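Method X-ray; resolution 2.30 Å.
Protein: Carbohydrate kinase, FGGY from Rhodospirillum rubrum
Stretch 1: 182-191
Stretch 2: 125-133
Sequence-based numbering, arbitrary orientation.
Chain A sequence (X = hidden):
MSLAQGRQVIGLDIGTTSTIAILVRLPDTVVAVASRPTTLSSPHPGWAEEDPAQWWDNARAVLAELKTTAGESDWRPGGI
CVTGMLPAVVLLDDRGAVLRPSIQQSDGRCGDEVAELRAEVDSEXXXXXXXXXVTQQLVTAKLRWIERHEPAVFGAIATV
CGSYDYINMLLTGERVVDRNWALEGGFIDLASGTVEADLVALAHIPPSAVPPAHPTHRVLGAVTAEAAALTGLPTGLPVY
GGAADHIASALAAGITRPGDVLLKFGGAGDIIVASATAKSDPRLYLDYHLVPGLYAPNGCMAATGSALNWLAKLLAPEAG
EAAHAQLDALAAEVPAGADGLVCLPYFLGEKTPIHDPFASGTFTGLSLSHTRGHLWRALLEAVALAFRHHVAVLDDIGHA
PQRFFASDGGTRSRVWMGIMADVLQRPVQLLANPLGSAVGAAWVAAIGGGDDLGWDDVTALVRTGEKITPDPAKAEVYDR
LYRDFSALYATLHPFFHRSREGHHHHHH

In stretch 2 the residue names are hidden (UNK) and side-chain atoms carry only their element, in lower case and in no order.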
# COMPACT_ATOMS: atom_id res chain seq x y z
N ALA A 182 -0.59 8.88 11.24
CA ALA A 182 -1.59 9.30 12.21
C ALA A 182 -3.04 9.12 11.71
O ALA A 182 -3.94 8.77 12.47
CB ALA A 182 -1.32 10.75 12.65
N LEU A 183 -3.26 9.34 10.43
CA LEU A 183 -4.57 9.17 9.80
C LEU A 183 -4.92 7.68 9.66
O LEU A 183 -5.99 7.23 10.10
CB LEU A 183 -4.53 9.80 8.42
CG LEU A 183 -5.72 10.53 7.80
CD1 LEU A 183 -5.91 10.13 6.27
CD2 LEU A 183 -6.99 10.36 8.57
N GLU A 184 -4.06 6.89 9.05
CA GLU A 184 -4.37 5.48 9.00
C GLU A 184 -4.53 5.00 10.42
O GLU A 184 -5.41 4.20 10.71
CB GLU A 184 -3.31 4.68 8.24
CG GLU A 184 -3.29 5.04 6.75
CD GLU A 184 -2.66 3.98 5.90
OE1 GLU A 184 -2.60 2.81 6.29
OE2 GLU A 184 -2.25 4.33 4.81
N GLY A 185 -3.71 5.54 11.31
CA GLY A 185 -3.68 5.12 12.70
C GLY A 185 -4.89 5.43 13.57
O GLY A 185 -5.08 4.78 14.59
N GLY A 186 -5.69 6.44 13.21
CA GLY A 186 -6.92 6.75 13.94
C GLY A 186 -6.79 8.03 14.74
O GLY A 186 -7.67 8.36 15.52
N PHE A 187 -5.72 8.78 14.53
CA PHE A 187 -5.53 9.96 15.36
C PHE A 187 -5.94 11.29 14.74
O PHE A 187 -6.06 12.30 15.46
CB PHE A 187 -4.10 10.05 15.84
CG PHE A 187 -3.65 8.85 16.62
CD1 PHE A 187 -4.49 8.26 17.55
CD2 PHE A 187 -2.37 8.32 16.44
CE1 PHE A 187 -4.08 7.13 18.27
CE2 PHE A 187 -1.94 7.20 17.21
CZ PHE A 187 -2.81 6.62 18.11
N ILE A 188 -6.14 11.32 13.43
CA ILE A 188 -6.42 12.58 12.75
C ILE A 188 -7.86 12.75 12.28
O ILE A 188 -8.45 11.81 11.75
CB ILE A 188 -5.48 12.81 11.56
CG1 ILE A 188 -4.08 13.12 12.08
CG2 ILE A 188 -6.01 13.95 10.68
CD1 ILE A 188 -3.05 13.09 11.01
N ASP A 189 -8.40 13.94 12.50
CA ASP A 189 -9.67 14.38 11.94
C ASP A 189 -9.41 15.05 10.60
O ASP A 189 -8.70 16.05 10.54
CB ASP A 189 -10.31 15.42 12.88
CG ASP A 189 -11.74 15.74 12.50
OD1 ASP A 189 -12.62 15.54 13.35
OD2 ASP A 189 -12.00 16.17 11.36
N LEU A 190 -9.95 14.45 9.53
CA LEU A 190 -9.89 14.99 8.16
C LEU A 190 -10.26 16.47 8.15
O LEU A 190 -9.52 17.28 7.59
CB LEU A 190 -10.88 14.25 7.27
CG LEU A 190 -10.42 13.23 6.22
CD1 LEU A 190 -9.03 12.69 6.47
CD2 LEU A 190 -11.46 12.09 6.11
N ALA A 191 -11.38 16.81 8.78
CA ALA A 191 -11.81 18.22 8.92
C ALA A 191 -10.71 19.18 9.40
O ALA A 191 -10.62 20.32 8.93
CB ALA A 191 -13.06 18.34 9.85
N UNK A 125 -19.56 7.38 12.14
CA UNK A 125 -19.13 8.71 12.48
C UNK A 125 -17.61 8.69 12.49
O UNK A 125 -16.96 9.61 12.00
c UNK A 125 -19.68 9.11 13.83
N UNK A 126 -17.05 7.62 13.04
CA UNK A 126 -15.60 7.48 13.16
C UNK A 126 -14.94 7.43 11.78
O UNK A 126 -13.94 8.13 11.51
c UNK A 126 -13.77 6.01 14.08
c UNK A 126 -13.03 5.43 13.06
c UNK A 126 -11.67 5.26 13.18
c UNK A 126 -11.74 6.26 15.33
c UNK A 126 -15.24 6.22 13.94
c UNK A 126 -11.02 5.67 14.32
c UNK A 126 -13.10 6.43 15.21
N UNK A 127 -15.49 6.58 10.92
CA UNK A 127 -14.94 6.40 9.58
C UNK A 127 -15.11 7.70 8.76
O UNK A 127 -14.22 8.08 7.99
c UNK A 127 -15.55 5.15 8.93
c UNK A 127 -13.86 5.08 6.99
c UNK A 127 -15.18 4.57 7.56
c UNK A 127 -16.29 4.83 6.57
N UNK A 128 -16.22 8.42 8.97
CA UNK A 128 -16.42 9.73 8.33
C UNK A 128 -15.46 10.75 8.90
O UNK A 128 -15.26 11.82 8.35
c UNK A 128 -17.84 10.23 8.53
N UNK A 129 -14.89 10.45 10.02
CA UNK A 129 -14.09 11.45 10.66
C UNK A 129 -12.62 11.31 10.29
O UNK A 129 -11.94 12.30 10.03
n UNK A 129 -13.25 12.24 16.72
c UNK A 129 -14.29 12.51 14.18
c UNK A 129 -13.23 13.43 16.15
n UNK A 129 -13.73 13.59 14.94
c UNK A 129 -13.50 12.29 12.94
c UNK A 129 -14.27 11.32 12.16
n UNK A 129 -12.73 14.47 16.80
N UNK A 130 -12.13 10.09 10.30
CA UNK A 130 -10.73 9.83 10.06
C UNK A 130 -10.54 9.27 8.65
O UNK A 130 -9.42 9.00 8.23
c UNK A 130 -10.69 9.08 12.41
o UNK A 130 -10.89 7.54 10.59
c UNK A 130 -10.26 8.76 10.99
N UNK A 131 -11.65 9.04 7.95
CA UNK A 131 -11.63 8.40 6.65
C UNK A 131 -11.09 6.98 6.65
O UNK A 131 -10.78 6.43 5.60
N UNK A 132 -10.99 6.39 7.82
CA UNK A 132 -10.52 5.01 7.99
C UNK A 132 -11.42 4.30 8.98
O UNK A 132 -12.00 4.95 9.84
o UNK A 132 -7.51 4.54 6.80
c UNK A 132 -8.12 5.40 7.44
c UNK A 132 -9.09 5.02 8.51
n UNK A 132 -8.00 6.71 7.18
N UNK A 133 -11.55 2.98 8.87
CA UNK A 133 -12.54 2.26 9.63
C UNK A 133 -12.02 1.76 10.96
O UNK A 133 -10.81 1.76 11.22
O HOH W 1 -6.62 2.49 8.87

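Position 125 carries a single side-chain carbon and lies out of reach of stretch 1; one carbon and nothing more makes it Ala125. Position 126 has one carbon followed by a ring of six carbons, with no oxygen on the ring, which identifies Phe126. The ring meets Gly186 obliquely, with CZ of Phe126 4.3 Å from CA of Gly186. A CB at Gly186 would sit 3.8 Å from CZ of Phe126, an acceptable distance; glycine is called for by the backbone itself, which at these angles, where a Schellman motif closes the helix, would jam a CB against the preceding carbonyl O.

At position 127 four carbons fork at the second, and none approaches stretch 1; this is Leu127. Position 128 again has one carbon, directed away from the partner and exposed, and is Ala128.

Position 129 shows three carbons, a nitrogen, and then a carbon bearing two more nitrogens: a guanidinium, hence Arg129. With chi1, chi2 and chi3 all t, the extended chain brings NE of Arg129 to 2.8 Å from OD1 of Asp189, a hydrogen-bonded salt bridge made at the edge of the guanidinium, near its plane. The two terminal nitrogens are satisfied elsewhere in the structure.

At position 130 a CB carrying one oxygen and one carbon is that of Thr130; OG1 of Thr130 donates to the backbone O of Phe126 at 3.2 Å and accepts from the backbone N of position 132 at 3.0 Å. CA of Thr130 makes a CA-H...O contact with O of Ile188 at 3.5 Å.

Position 131 has no side-chain atoms and is Gly131, with positive phi just after the helix. A CB here would point toward stretch 1 and clash with CD2 of Leu190, 2.9 Å away; as built, that methyl packs 3.6 Å from N of Gly131.

Position 132 has two carbons, the second bearing one oxygen and one nitrogen, the amide of Asn132. A water donates to both OD1 of Asn132 (3.0 Å) and O of Glu184 (2.8 Å), bridging the stretches. Position 133 lacks side-chain atoms and touches nothing on stretch 1: Gly133.

The contact thus combines polar anchors with close packing at the end of a helix. Arg129 contributes twice, since its backbone O also accepts from N of Leu190 (3.0 Å, 160°), so that main chain and side chain hold consecutive residues of stretch 1. Leu190 then packs against the bare backbone of Gly131, while the water links the turn after the helix to Glu184. Together the stretches bury 438 Å².

Stretch 2 125-133: AFLARTGNG
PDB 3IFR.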